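Long-range contacts in MlnD (PDB 5IL5), which probably removes water from carrier-bound intermediates of antibiotic polyketide synthesis, using the dehydratase domain described here, one part of a much longer trans-AT polyketide synthase: residues D183-E189 against K201-K205; G196-I202 against P252-E258; F170-L174 against Q223-Y227; I75-R79 against G210-K214. One frame throughout, in Å; residues are numbered along the deposited sequence.

Interaction 1: D183-E189 against K201-K205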
loop_
_atom_site.group_PDB
_atom_site.type_symbol
_atom_site.label_atom_id
_atom_site.label_comp_id
_atom_site.label_asym_id
_atom_site.label_seq_id
_atom_site.Cartn_x
_atom_site.Cartn_y
_atom_site.Cartn_z
ATOM N N ASP A 183 -26.194 -13.185 14.472
ATOM C CA ASP A 183 -26.186 -14.629 14.248
ATOM C C ASP A 183 -24.900 -15.081 13.573
ATOM O O ASP A 183 -24.484 -16.235 13.731
ATOM C CB ASP A 183 -27.373 -15.053 13.385
ATOM C CG ASP A 183 -28.702 -14.814 14.059
ATOM O OD1 ASP A 183 -28.718 -14.529 15.280
ATOM O OD2 ASP A 183 -29.738 -14.918 13.365
ATOM N N SER A 184 -24.260 -14.187 12.818
ATOM C CA SER A 184 -22.982 -14.500 12.194
ATOM C C SER A 184 -21.886 -14.761 13.214
ATOM O O SER A 184 -20.825 -15.265 12.834
ATOM C CB SER A 184 -22.556 -13.355 11.280
ATOM O OG SER A 184 -22.460 -12.153 12.022
ATOM N N LEU A 185 -22.114 -14.444 14.487
ATOM C CA LEU A 185 -21.149 -14.703 15.548
ATOM C C LEU A 185 -21.656 -15.725 16.562
ATOM O O LEU A 185 -21.078 -15.858 17.644
ATOM C CB LEU A 185 -20.787 -13.400 16.254
ATOM C CG LEU A 185 -19.923 -12.443 15.438
ATOM C CD1 LEU A 185 -20.013 -11.033 15.986
ATOM C CD2 LEU A 185 -18.490 -12.922 15.456
ATOM N N LYS A 186 -22.723 -16.450 16.229
ATOM C CA LYS A 186 -23.303 -17.453 17.118
ATOM C C LYS A 186 -22.879 -18.837 16.633
ATOM O O LYS A 186 -23.610 -19.540 15.934
ATOM C CB LYS A 186 -24.818 -17.302 17.167
ATOM C CG LYS A 186 -25.271 -16.110 17.982
ATOM C CD LYS A 186 -26.750 -16.176 18.275
ATOM C CE LYS A 186 -27.272 -14.836 18.736
ATOM N NZ LYS A 186 -28.563 -14.977 19.459
ATOM N N ALA A 187 -21.660 -19.222 17.013
ATOM C CA ALA A 187 -21.092 -20.505 16.629
ATOM C C ALA A 187 -21.228 -21.576 17.707
ATOM O O ALA A 187 -20.989 -22.753 17.419
ATOM C CB ALA A 187 -19.613 -20.326 16.274
ATOM N N ALA A 188 -21.591 -21.206 18.929
ATOM C CA ALA A 188 -21.725 -22.174 20.011
ATOM C C ALA A 188 -22.948 -23.063 19.793
ATOM O O ALA A 188 -24.065 -22.562 19.626
ATOM C CB ALA A 188 -21.821 -21.450 21.352
ATOM N N GLU A 189 -22.733 -24.381 19.786
ATOM C CA GLU A 189 -23.830 -25.338 19.696
ATOM C C GLU A 189 -24.328 -25.769 21.074
ATOM O O GLU A 189 -25.541 -25.881 21.280
ATOM C CB GLU A 189 -23.412 -26.570 18.883
ATOM C CG GLU A 189 -23.264 -26.328 17.380
ATOM C CD GLU A 189 -23.364 -27.607 16.576
ATOM O OE1 GLU A 189 -23.170 -28.693 17.162
ATOM O OE2 GLU A 189 -23.637 -27.527 15.357
ATOM N N LYS A 201 -18.966 -26.407 22.530
ATOM C CA LYS A 201 -18.989 -27.065 21.232
ATOM C C LYS A 201 -19.344 -26.022 20.189
ATOM O O LYS A 201 -20.404 -25.394 20.270
ATOM C CB LYS A 201 -19.999 -28.209 21.192
ATOM C CG LYS A 201 -20.222 -28.755 19.789
ATOM C CD LYS A 201 -18.988 -29.452 19.269
ATOM C CE LYS A 201 -19.283 -30.151 17.962
ATOM N NZ LYS A 201 -19.245 -29.177 16.835
ATOM N N ILE A 202 -18.459 -25.831 19.219
ATOM C CA ILE A 202 -18.660 -24.794 18.226
ATOM C C ILE A 202 -18.669 -25.423 16.846
ATOM O O ILE A 202 -18.151 -26.523 16.624
ATOM C CB ILE A 202 -17.595 -23.687 18.313
ATOM C CG1 ILE A 202 -16.182 -24.252 18.113
ATOM C CG2 ILE A 202 -17.701 -23.000 19.656
ATOM C CD1 ILE A 202 -15.189 -23.224 17.617
ATOM N N LYS A 203 -19.305 -24.718 15.921
ATOM C CA LYS A 203 -19.306 -25.094 14.518
ATOM C C LYS A 203 -18.897 -23.861 13.737
ATOM O O LYS A 203 -19.629 -22.865 13.704
ATOM C CB LYS A 203 -20.678 -25.629 14.099
ATOM C CG LYS A 203 -20.800 -25.968 12.639
ATOM C CD LYS A 203 -22.156 -26.570 12.329
ATOM C CE LYS A 203 -22.366 -26.646 10.841
ATOM N NZ LYS A 203 -21.402 -27.573 10.226
ATOM N N ALA A 204 -17.723 -23.927 13.122
ATOM C CA ALA A 204 -17.235 -22.792 12.370
ATOM C C ALA A 204 -18.083 -22.617 11.123
ATOM O O ALA A 204 -18.734 -23.547 10.640
ATOM C CB ALA A 204 -15.769 -22.973 11.991
ATOM N N LYS A 205 -18.082 -21.398 10.611
ATOM C CA LYS A 205 -18.856 -21.058 9.431
ATOM C C LYS A 205 -17.864 -20.843 8.305
ATOM O O LYS A 205 -16.965 -20.004 8.426
ATOM C CB LYS A 205 -19.672 -19.796 9.702
ATOM C CG LYS A 205 -20.686 -19.984 10.822
ATOM C CD LYS A 205 -21.132 -18.657 11.376
ATOM C CE LYS A 205 -22.108 -18.847 12.514
ATOM N NZ LYS A 205 -22.297 -17.570 13.221
#
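Start at the 3-10 turn of Asp183 and Ser184, which comes just before the hairpin formed by strands 188-194 and 197-202 in the C-terminal hotdog fold. The carbonyl of Asp183 is turned toward the extended side chain of Lys205, whose NZ donates to Asp183 O at 2.6 Å; the ammonium is crowded by its neighbours in the model, so its exact place is less sure. Ser184 OG looks elsewhere, to Ser182 and Gly56. At Leu185 and Lys186 the side chains point away from 201-205, with Leu185 packing on Glu219 of helix 215-229. Ala187 turns back: its CB sits 4.4 Å from Ile202 CB, and its carbonyl accepts a bond from Lys203 N to Ala187 O at 3.0 Å, with Ile202 CA 3.2 Å from the same Ala187 O. Ala188 then pairs with Ile202 as an antiparallel non-hydrogen-bonded pair, the two CA atoms 4.4 Å apart. Glu189 N donates to Lys201 O at 2.6 Å, and the ladder runs on toward the hairpin turn. The Glu189 carboxylate reaches over the strand, its OE2 3.5 Å from Lys203 CD and its OE1 in a long salt bridge, 4.0 Å, to Lys201 NZ, which also donates to Ile202 O at 2.9 Å. Backbone bonds therefore set the register at the open end of this hairpin, the ion pair adds a loose link, and Lys205 probably carries the contact on to the Asp183 carbonyl.

Interaction 2: G196-I202 against P252-E258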
loop_
_atom_site.group_PDB
_atom_site.type_symbol
_atom_site.label_atom_id
_atom_site.label_comp_id
_atom_site.label_asym_id
_atom_site.label_seq_id
_atom_site.Cartn_x
_atom_site.Cartn_y
_atom_site.Cartn_z
ATOM N N GLY A 196 -15.832 -23.445 37.498
ATOM C CA GLY A 196 -15.174 -22.311 36.877
ATOM C C GLY A 196 -14.410 -22.700 35.635
ATOM O O GLY A 196 -13.402 -22.069 35.299
ATOM N N GLN A 197 -14.872 -23.739 34.948
ATOM C CA GLN A 197 -14.328 -24.179 33.677
ATOM C C GLN A 197 -15.496 -24.387 32.725
ATOM O O GLN A 197 -16.601 -24.724 33.154
ATOM C CB GLN A 197 -13.529 -25.478 33.849
ATOM C CG GLN A 197 -12.473 -25.428 34.956
ATOM C CD GLN A 197 -11.851 -26.790 35.226
ATOM O OE1 GLN A 197 -12.456 -27.832 34.948
ATOM N NE2 GLN A 197 -10.634 -26.787 35.763
ATOM N N VAL A 198 -15.267 -24.152 31.435
ATOM C CA VAL A 198 -16.330 -24.259 30.441
ATOM C C VAL A 198 -15.745 -24.840 29.163
ATOM O O VAL A 198 -14.664 -24.430 28.728
ATOM C CB VAL A 198 -17.004 -22.897 30.162
ATOM C CG1 VAL A 198 -16.036 -21.926 29.504
ATOM C CG2 VAL A 198 -18.256 -23.074 29.311
ATOM N N LEU A 199 -16.442 -25.810 28.577
ATOM C CA LEU A 199 -16.104 -26.345 27.264
ATOM C C LEU A 199 -17.274 -26.080 26.331
ATOM O O LEU A 199 -18.378 -26.584 26.564
ATOM C CB LEU A 199 -15.787 -27.841 27.335
ATOM C CG LEU A 199 -15.310 -28.508 26.039
ATOM C CD1 LEU A 199 -13.991 -27.915 25.550
ATOM C CD2 LEU A 199 -15.175 -30.011 26.223
ATOM N N LEU A 200 -17.031 -25.306 25.277
ATOM C CA LEU A 200 -18.044 -25.019 24.273
ATOM C C LEU A 200 -17.854 -25.901 23.050
ATOM O O LEU A 200 -16.729 -26.121 22.594
ATOM C CB LEU A 200 -17.997 -23.554 23.843
ATOM C CG LEU A 200 -18.167 -22.493 24.926
ATOM C CD1 LEU A 200 -18.167 -21.115 24.298
ATOM C CD2 LEU A 200 -19.450 -22.719 25.700
ATOM N N LYS A 201 -18.966 -26.407 22.530
ATOM C CA LYS A 201 -18.989 -27.065 21.232
ATOM C C LYS A 201 -19.344 -26.022 20.189
ATOM O O LYS A 201 -20.404 -25.394 20.270
ATOM C CB LYS A 201 -19.999 -28.209 21.192
ATOM C CG LYS A 201 -20.222 -28.755 19.789
ATOM C CD LYS A 201 -18.988 -29.452 19.269
ATOM C CE LYS A 201 -19.283 -30.151 17.962
ATOM N NZ LYS A 201 -19.245 -29.177 16.835
ATOM N N ILE A 202 -18.459 -25.831 19.219
ATOM C CA ILE A 202 -18.660 -24.794 18.226
ATOM C C ILE A 202 -18.669 -25.423 16.846
ATOM O O ILE A 202 -18.151 -26.523 16.624
ATOM C CB ILE A 202 -17.595 -23.687 18.313
ATOM C CG1 ILE A 202 -16.182 -24.252 18.113
ATOM C CG2 ILE A 202 -17.701 -23.000 19.656
ATOM C CD1 ILE A 202 -15.189 -23.224 17.617
ATOM N N PRO A 252 -11.499 -25.968 13.943
ATOM C CA PRO A 252 -11.790 -25.799 15.372
ATOM C C PRO A 252 -13.155 -26.371 15.732
ATOM O O PRO A 252 -14.131 -26.219 14.995
ATOM C CB PRO A 252 -11.740 -24.277 15.561
ATOM C CG PRO A 252 -12.132 -23.730 14.237
ATOM C CD PRO A 252 -11.594 -24.694 13.211
ATOM N N VAL A 253 -13.209 -27.049 16.878
ATOM C CA VAL A 253 -14.396 -27.795 17.278
ATOM C C VAL A 253 -14.838 -27.373 18.672
ATOM O O VAL A 253 -16.039 -27.300 18.956
ATOM C CB VAL A 253 -14.126 -29.311 17.241
ATOM C CG1 VAL A 253 -15.376 -30.097 17.622
ATOM C CG2 VAL A 253 -13.634 -29.741 15.871
ATOM N N TYR A 254 -13.878 -27.091 19.551
ATOM C CA TYR A 254 -14.173 -26.787 20.944
ATOM C C TYR A 254 -13.473 -25.510 21.379
ATOM O O TYR A 254 -12.448 -25.114 20.818
ATOM C CB TYR A 254 -13.741 -27.922 21.874
ATOM C CG TYR A 254 -14.470 -29.224 21.675
ATOM C CD1 TYR A 254 -15.708 -29.442 22.265
ATOM C CD2 TYR A 254 -13.920 -30.239 20.908
ATOM C CE1 TYR A 254 -16.372 -30.628 22.096
ATOM C CE2 TYR A 254 -14.584 -31.427 20.731
ATOM C CZ TYR A 254 -15.811 -31.616 21.326
ATOM O OH TYR A 254 -16.474 -32.804 21.152
ATOM N N VAL A 255 -14.034 -24.884 22.412
ATOM C CA VAL A 255 -13.408 -23.769 23.111
ATOM C C VAL A 255 -13.424 -24.070 24.609
ATOM O O VAL A 255 -14.492 -24.303 25.188
ATOM C CB VAL A 255 -14.122 -22.440 22.800
ATOM C CG1 VAL A 255 -13.632 -21.317 23.710
ATOM C CG2 VAL A 255 -13.939 -22.064 21.325
ATOM N N TYR A 256 -12.248 -24.061 25.234
ATOM C CA TYR A 256 -12.095 -24.350 26.660
ATOM C C TYR A 256 -11.513 -23.138 27.378
ATOM O O TYR A 256 -10.538 -22.549 26.906
ATOM C CB TYR A 256 -11.185 -25.564 26.873
ATOM C CG TYR A 256 -10.875 -25.854 28.323
ATOM C CD1 TYR A 256 -11.803 -26.486 29.143
ATOM C CD2 TYR A 256 -9.658 -25.495 28.876
ATOM C CE1 TYR A 256 -11.522 -26.752 30.467
ATOM C CE2 TYR A 256 -9.368 -25.753 30.204
ATOM C CZ TYR A 256 -10.306 -26.383 30.996
ATOM O OH TYR A 256 -10.029 -26.645 32.321
ATOM N N ALA A 257 -12.095 -22.777 28.525
ATOM C CA ALA A 257 -11.668 -21.601 29.279
ATOM C C ALA A 257 -11.651 -21.901 30.775
ATOM O O ALA A 257 -12.456 -22.697 31.260
ATOM C CB ALA A 257 -12.596 -20.411 28.985
ATOM N N GLU A 258 -10.740 -21.250 31.512
ATOM C CA GLU A 258 -10.641 -21.513 32.946
ATOM C C GLU A 258 -10.017 -20.347 33.709
ATOM O O GLU A 258 -9.456 -19.412 33.133
ATOM C CB GLU A 258 -9.828 -22.782 33.222
ATOM C CG GLU A 258 -8.450 -22.798 32.593
ATOM C CD GLU A 258 -7.615 -23.953 33.110
ATOM O OE1 GLU A 258 -8.209 -25.008 33.442
ATOM O OE2 GLU A 258 -6.373 -23.804 33.196
#
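Strands 197-202 and 254-258 run antiparallel, at 167° and 4.5 Å apart, as neighbours in the sheet of the C-terminal hotdog. On the face turned to helix 215-229, large fits small where Val198 CG1 drops onto the low Ala257 CB at 3.8 Å; Leu200 and Val255 sit side by side, CB to CB at 4.2 Å. Farther along, Ile202 CD1 fills the notch between Pro252 CB (4.2 Å) and Val255 CG2 (4.1 Å). On the other face Leu199 CD1 wedges between two tyrosine stems, 3.7 Å from Tyr254 CB and 3.9 Å from Tyr256 CB, while Lys201 CE lies 3.9 Å from Val253 CG1. Val253 and Tyr254 both face Leu272 of the next strand, 266-272, a classic beta bulge. Reciprocal bonds join Val198 with Ala257 and Leu200 with Val255, and Ile202 N reaches Val253 O at 2.8 Å. The chemistry divides by face: apolar toward the helix, mixed on the other, where Gln197 and Glu258 also lie, Tyr256 OH donates to Glu258 OE1 (2.7 Å) and Lys201 NZ to Ile202 O (2.9 Å).

Interaction 3: F170-L174 against Q223-Y227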
loop_
_atom_site.group_PDB
_atom_site.type_symbol
_atom_site.label_atom_id
_atom_site.label_comp_id
_atom_site.label_asym_id
_atom_site.label_seq_id
_atom_site.Cartn_x
_atom_site.Cartn_y
_atom_site.Cartn_z
ATOM N N PHE A 170 -27.780 -21.009 26.017
ATOM C CA PHE A 170 -26.461 -20.437 26.256
ATOM C C PHE A 170 -26.442 -18.938 25.966
ATOM O O PHE A 170 -25.933 -18.144 26.767
ATOM C CB PHE A 170 -25.417 -21.168 25.411
ATOM C CG PHE A 170 -24.059 -20.560 25.498
ATOM C CD1 PHE A 170 -23.289 -20.731 26.632
ATOM C CD2 PHE A 170 -23.557 -19.801 24.460
ATOM C CE1 PHE A 170 -22.039 -20.161 26.726
ATOM C CE2 PHE A 170 -22.304 -19.228 24.545
ATOM C CZ PHE A 170 -21.543 -19.406 25.680
ATOM N N TYR A 171 -26.987 -18.525 24.816
ATOM C CA TYR A 171 -26.925 -17.117 24.438
ATOM C C TYR A 171 -27.957 -16.278 25.172
ATOM O O TYR A 171 -27.714 -15.092 25.420
ATOM C CB TYR A 171 -27.090 -16.961 22.928
ATOM C CG TYR A 171 -25.848 -17.374 22.182
ATOM C CD1 TYR A 171 -24.725 -16.562 22.176
ATOM C CD2 TYR A 171 -25.787 -18.582 21.505
ATOM C CE1 TYR A 171 -23.585 -16.935 21.513
ATOM C CE2 TYR A 171 -24.647 -18.962 20.837
ATOM C CZ TYR A 171 -23.549 -18.134 20.841
ATOM O OH TYR A 171 -22.409 -18.507 20.173
ATOM N N GLN A 172 -29.105 -16.862 25.526
ATOM C CA GLN A 172 -30.033 -16.166 26.409
ATOM C C GLN A 172 -29.349 -15.762 27.710
ATOM O O GLN A 172 -29.638 -14.693 28.258
ATOM C CB GLN A 172 -31.253 -17.048 26.697
ATOM C CG GLN A 172 -32.266 -17.116 25.557
ATOM C CD GLN A 172 -33.146 -18.355 25.609
ATOM O OE1 GLN A 172 -33.735 -18.744 24.599
ATOM N NE2 GLN A 172 -33.257 -18.971 26.785
ATOM N N ARG A 173 -28.431 -16.590 28.208
ATOM C CA ARG A 173 -27.744 -16.276 29.456
ATOM C C ARG A 173 -26.713 -15.174 29.260
ATOM O O ARG A 173 -26.586 -14.279 30.102
ATOM C CB ARG A 173 -27.095 -17.540 30.014
ATOM C CG ARG A 173 -28.116 -18.516 30.542
ATOM C CD ARG A 173 -27.605 -19.934 30.570
ATOM N NE ARG A 173 -28.705 -20.848 30.842
ATOM C CZ ARG A 173 -28.564 -22.060 31.360
ATOM N NH1 ARG A 173 -27.360 -22.511 31.681
ATOM N NH2 ARG A 173 -29.635 -22.814 31.580
ATOM N N LEU A 174 -25.951 -15.229 28.168
ATOM C CA LEU A 174 -25.037 -14.135 27.860
ATOM C C LEU A 174 -25.802 -12.829 27.703
ATOM O O LEU A 174 -25.320 -11.763 28.105
ATOM C CB LEU A 174 -24.239 -14.457 26.596
ATOM C CG LEU A 174 -23.205 -15.580 26.716
ATOM C CD1 LEU A 174 -22.499 -15.741 25.392
ATOM C CD2 LEU A 174 -22.189 -15.305 27.815
ATOM N N GLN A 223 -16.949 -15.306 24.225
ATOM C CA GLN A 223 -18.209 -15.728 24.829
ATOM C C GLN A 223 -17.973 -16.680 25.999
ATOM O O GLN A 223 -18.620 -16.559 27.045
ATOM C CB GLN A 223 -19.101 -16.376 23.766
ATOM C CG GLN A 223 -19.778 -15.376 22.838
ATOM C CD GLN A 223 -20.334 -16.009 21.576
ATOM O OE1 GLN A 223 -20.573 -17.208 21.529
ATOM N NE2 GLN A 223 -20.534 -15.202 20.545
ATOM N N ALA A 224 -17.056 -17.639 25.836
ATOM C CA ALA A 224 -16.726 -18.555 26.924
ATOM C C ALA A 224 -16.293 -17.796 28.174
ATOM O O ALA A 224 -16.697 -18.138 29.292
ATOM C CB ALA A 224 -15.628 -19.519 26.479
ATOM N N VAL A 225 -15.467 -16.764 28.002
ATOM C CA VAL A 225 -14.997 -15.974 29.134
ATOM C C VAL A 225 -16.155 -15.243 29.799
ATOM O O VAL A 225 -16.260 -15.210 31.032
ATOM C CB VAL A 225 -13.900 -15.002 28.669
ATOM C CG1 VAL A 225 -13.407 -14.143 29.823
ATOM C CG2 VAL A 225 -12.748 -15.781 28.048
ATOM N N ILE A 226 -17.040 -14.641 29.003
ATOM C CA ILE A 226 -18.171 -13.918 29.577
ATOM C C ILE A 226 -19.044 -14.864 30.385
ATOM O O ILE A 226 -19.654 -14.473 31.388
ATOM C CB ILE A 226 -18.998 -13.255 28.463
ATOM C CG1 ILE A 226 -18.184 -12.266 27.645
ATOM C CG2 ILE A 226 -20.206 -12.535 29.049
ATOM C CD1 ILE A 226 -18.842 -11.995 26.331
ATOM N N TYR A 227 -19.118 -16.123 29.958
ATOM C CA TYR A 227 -19.959 -17.092 30.645
ATOM C C TYR A 227 -19.382 -17.445 32.010
ATOM O O TYR A 227 -20.110 -17.510 33.007
ATOM C CB TYR A 227 -20.125 -18.336 29.773
ATOM C CG TYR A 227 -21.213 -19.246 30.264
ATOM C CD1 TYR A 227 -22.522 -19.088 29.830
ATOM C CD2 TYR A 227 -20.942 -20.250 31.181
ATOM C CE1 TYR A 227 -23.526 -19.909 30.288
ATOM C CE2 TYR A 227 -21.939 -21.075 31.643
ATOM C CZ TYR A 227 -23.227 -20.901 31.196
ATOM O OH TYR A 227 -24.222 -21.728 31.659
#
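Phe170 lays its ring beside that of Tyr227, the planes 27° from parallel but slid so far apart, with centroids 5.2 Å from each other, that they barely overlap; the closest atoms are Phe170 CE1 and Tyr227 CD1 at 3.3 Å. This is where the short helix 167-176 meets helix 215-229, the long helix that the curved sheet of a hotdog fold wraps around, here in the C-terminal of the two hotdogs. The short segments cross at 66° with their axes 10.5 Å apart, a wide spacing that large side chains bridge. Tyr227 has more surface covered than any other residue of the pair. Past the Phe170 ring the Tyr227 hydroxyl accepts a bond from Arg173, with Arg173 NH1 3.2 Å from Tyr227 OH, at the outer margin of the contact. Deeper in, Tyr171 OH donates to Gln223 OE1 at a short 2.6 Å. Both partners go further: Tyr171 OH also receives the Ala188 amide, and Gln223 NE2 binds Leu185 O and Tyr179 OH, so the two helices are tied to the chain that enters strand 188-194. Phe170 and Tyr227 also both rest on Cys191 of that strand, which places the rings against the sheet. Leu174 fills the remaining gap: its CD1 lies 3.7 Å from Gln223 CG, and its CD2 touches Ile226 CG2 at 3.6 Å.

Interaction 4: I75-R79 against G210-K214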
loop_
_atom_site.group_PDB
_atom_site.type_symbol
_atom_site.label_atom_id
_atom_site.label_comp_id
_atom_site.label_asym_id
_atom_site.label_seq_id
_atom_site.Cartn_x
_atom_site.Cartn_y
_atom_site.Cartn_z
ATOM N N ILE A 75 -7.423 -8.968 16.675
ATOM C CA ILE A 75 -6.210 -9.778 16.631
ATOM C C ILE A 75 -5.945 -10.243 15.207
ATOM O O ILE A 75 -4.798 -10.236 14.740
ATOM C CB ILE A 75 -6.309 -10.970 17.602
ATOM C CG1 ILE A 75 -6.533 -10.497 19.045
ATOM C CG2 ILE A 75 -5.040 -11.804 17.515
ATOM C CD1 ILE A 75 -6.741 -11.642 20.041
ATOM N N GLU A 76 -6.996 -10.658 14.493
ATOM C CA GLU A 76 -6.843 -11.012 13.083
ATOM C C GLU A 76 -6.345 -9.821 12.265
ATOM O O GLU A 76 -5.493 -9.981 11.385
ATOM C CB GLU A 76 -8.166 -11.549 12.536
ATOM C CG GLU A 76 -8.155 -11.911 11.053
ATOM C CD GLU A 76 -7.200 -13.035 10.725
ATOM O OE1 GLU A 76 -6.783 -13.759 11.653
ATOM O OE2 GLU A 76 -6.887 -13.201 9.526
ATOM N N MET A 77 -6.860 -8.620 12.541
ATOM C CA MET A 77 -6.358 -7.433 11.851
ATOM C C MET A 77 -4.856 -7.281 12.057
ATOM O O MET A 77 -4.103 -7.043 11.106
ATOM C CB MET A 77 -7.074 -6.174 12.349
ATOM C CG MET A 77 -8.541 -6.074 12.001
ATOM S SD MET A 77 -9.373 -4.731 12.873
ATOM C CE MET A 77 -11.049 -5.066 12.387
ATOM N N ALA A 78 -4.403 -7.414 13.300
ATOM C CA ALA A 78 -2.979 -7.285 13.578
ATOM C C ALA A 78 -2.191 -8.423 12.943
ATOM O O ALA A 78 -1.123 -8.200 12.358
ATOM C CB ALA A 78 -2.753 -7.241 15.087
ATOM N N ARG A 79 -2.699 -9.652 13.052
ATOM C CA ARG A 79 -1.993 -10.790 12.483
ATOM C C ARG A 79 -1.853 -10.642 10.979
ATOM O O ARG A 79 -0.786 -10.917 10.419
ATOM C CB ARG A 79 -2.724 -12.086 12.818
ATOM C CG ARG A 79 -2.066 -13.331 12.243
ATOM C CD ARG A 79 -3.075 -14.379 11.862
ATOM N NE ARG A 79 -3.997 -13.936 10.823
ATOM C CZ ARG A 79 -3.676 -13.810 9.538
ATOM N NH1 ARG A 79 -2.448 -14.088 9.118
ATOM N NH2 ARG A 79 -4.585 -13.410 8.665
ATOM N N GLY A 210 -9.607 -15.366 3.400
ATOM C CA GLY A 210 -8.522 -14.579 3.958
ATOM C C GLY A 210 -8.371 -14.683 5.462
ATOM O O GLY A 210 -7.254 -14.592 5.975
ATOM N N CYS A 211 -9.475 -14.861 6.191
ATOM C CA CYS A 211 -9.416 -14.871 7.652
ATOM C C CYS A 211 -8.728 -16.139 8.133
ATOM O O CYS A 211 -9.248 -17.242 7.945
ATOM C CB CYS A 211 -10.814 -14.772 8.256
ATOM S SG CYS A 211 -11.438 -13.104 8.471
ATOM N N ILE A 212 -7.549 -15.984 8.743
ATOM C CA ILE A 212 -6.932 -17.095 9.456
ATOM C C ILE A 212 -7.709 -17.378 10.731
ATOM O O ILE A 212 -8.082 -18.521 11.020
ATOM C CB ILE A 212 -5.461 -16.777 9.772
ATOM C CG1 ILE A 212 -4.657 -16.553 8.488
ATOM C CG2 ILE A 212 -4.851 -17.870 10.619
ATOM C CD1 ILE A 212 -4.501 -17.750 7.606
ATOM N N ILE A 213 -7.995 -16.327 11.490
ATOM C CA ILE A 213 -8.780 -16.413 12.710
ATOM C C ILE A 213 -10.201 -16.017 12.347
ATOM O O ILE A 213 -10.489 -14.833 12.148
ATOM C CB ILE A 213 -8.211 -15.507 13.809
ATOM C CG1 ILE A 213 -6.791 -15.947 14.178
ATOM C CG2 ILE A 213 -9.124 -15.499 15.025
ATOM C CD1 ILE A 213 -6.098 -15.044 15.192
ATOM N N LYS A 214 -11.098 -16.996 12.270
ATOM C CA LYS A 214 -12.453 -16.698 11.838
ATOM C C LYS A 214 -13.178 -15.871 12.896
ATOM O O LYS A 214 -12.978 -16.082 14.096
ATOM C CB LYS A 214 -13.252 -17.961 11.545
ATOM C CG LYS A 214 -12.816 -18.695 10.305
ATOM C CD LYS A 214 -13.793 -19.800 9.981
ATOM C CE LYS A 214 -13.380 -20.551 8.734
ATOM N NZ LYS A 214 -14.229 -21.752 8.484
#
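Glu76, on helix 74-86 of the N-terminal hotdog, does most of the work here, reaching across to the loop that leads into helix 215-229 of the C-terminal hotdog. Its carboxylate receives two consecutive amides of that loop: Ile212 N donates to Glu76 OE2 at 3.0 Å and Ile213 N to Glu76 OE1 at 2.8 Å. Arg79, three residues further along the same helix, grips the same carboxylate in a two-pronged salt bridge, with Arg79 NE 2.9 Å from Glu76 OE1 and Arg79 NH2 a very short 2.5 Å from Glu76 OE2. His33 NE2 adds another hydrogen bond to OE2. The apolar half of the contact belongs to Ile213, whose CD1 meets Ile75 CG2 at 4.1 Å; around them Ile245 and Met280 touch Ile213, and Leu282 touches Ile75, all from strands of the central sheet. Directly after Ile213 comes Lys214, the N-cap residue of helix 215-229, so the loop is held just ahead of that helix. A largely buried negative charge is thereby met by a guanidinium, a histidine and two peptide NH groups, a polar tie between the two hotdogs set beside an aliphatic patch.

Interactions 1, 2 and 3 cluster in the C-terminal hotdog, their centres 11 to 12 Å apart, while interaction 4 lies 17 to 23 Å from them, where the N-terminal hotdog adjoins. Strand 197-202 is shared: interaction 1 pairs its end with one neighbouring strand, interaction 2 its length with the other. Helix 215-229 covers that sheet, with Leu200 touching both Ala224 and Phe170 of interaction 3. Along the chain, interaction 1 is nested within the loops closed by interactions 3 and 4, and interactions 2, 3 and 4 cross one another. A weak hydrogen bond, Lys214 NZ to Lys205 O at 3.2 Å, links interactions 1 and 4; interactions 2 and 3 do not touch 4, but helix 215-229 directly follows its loop.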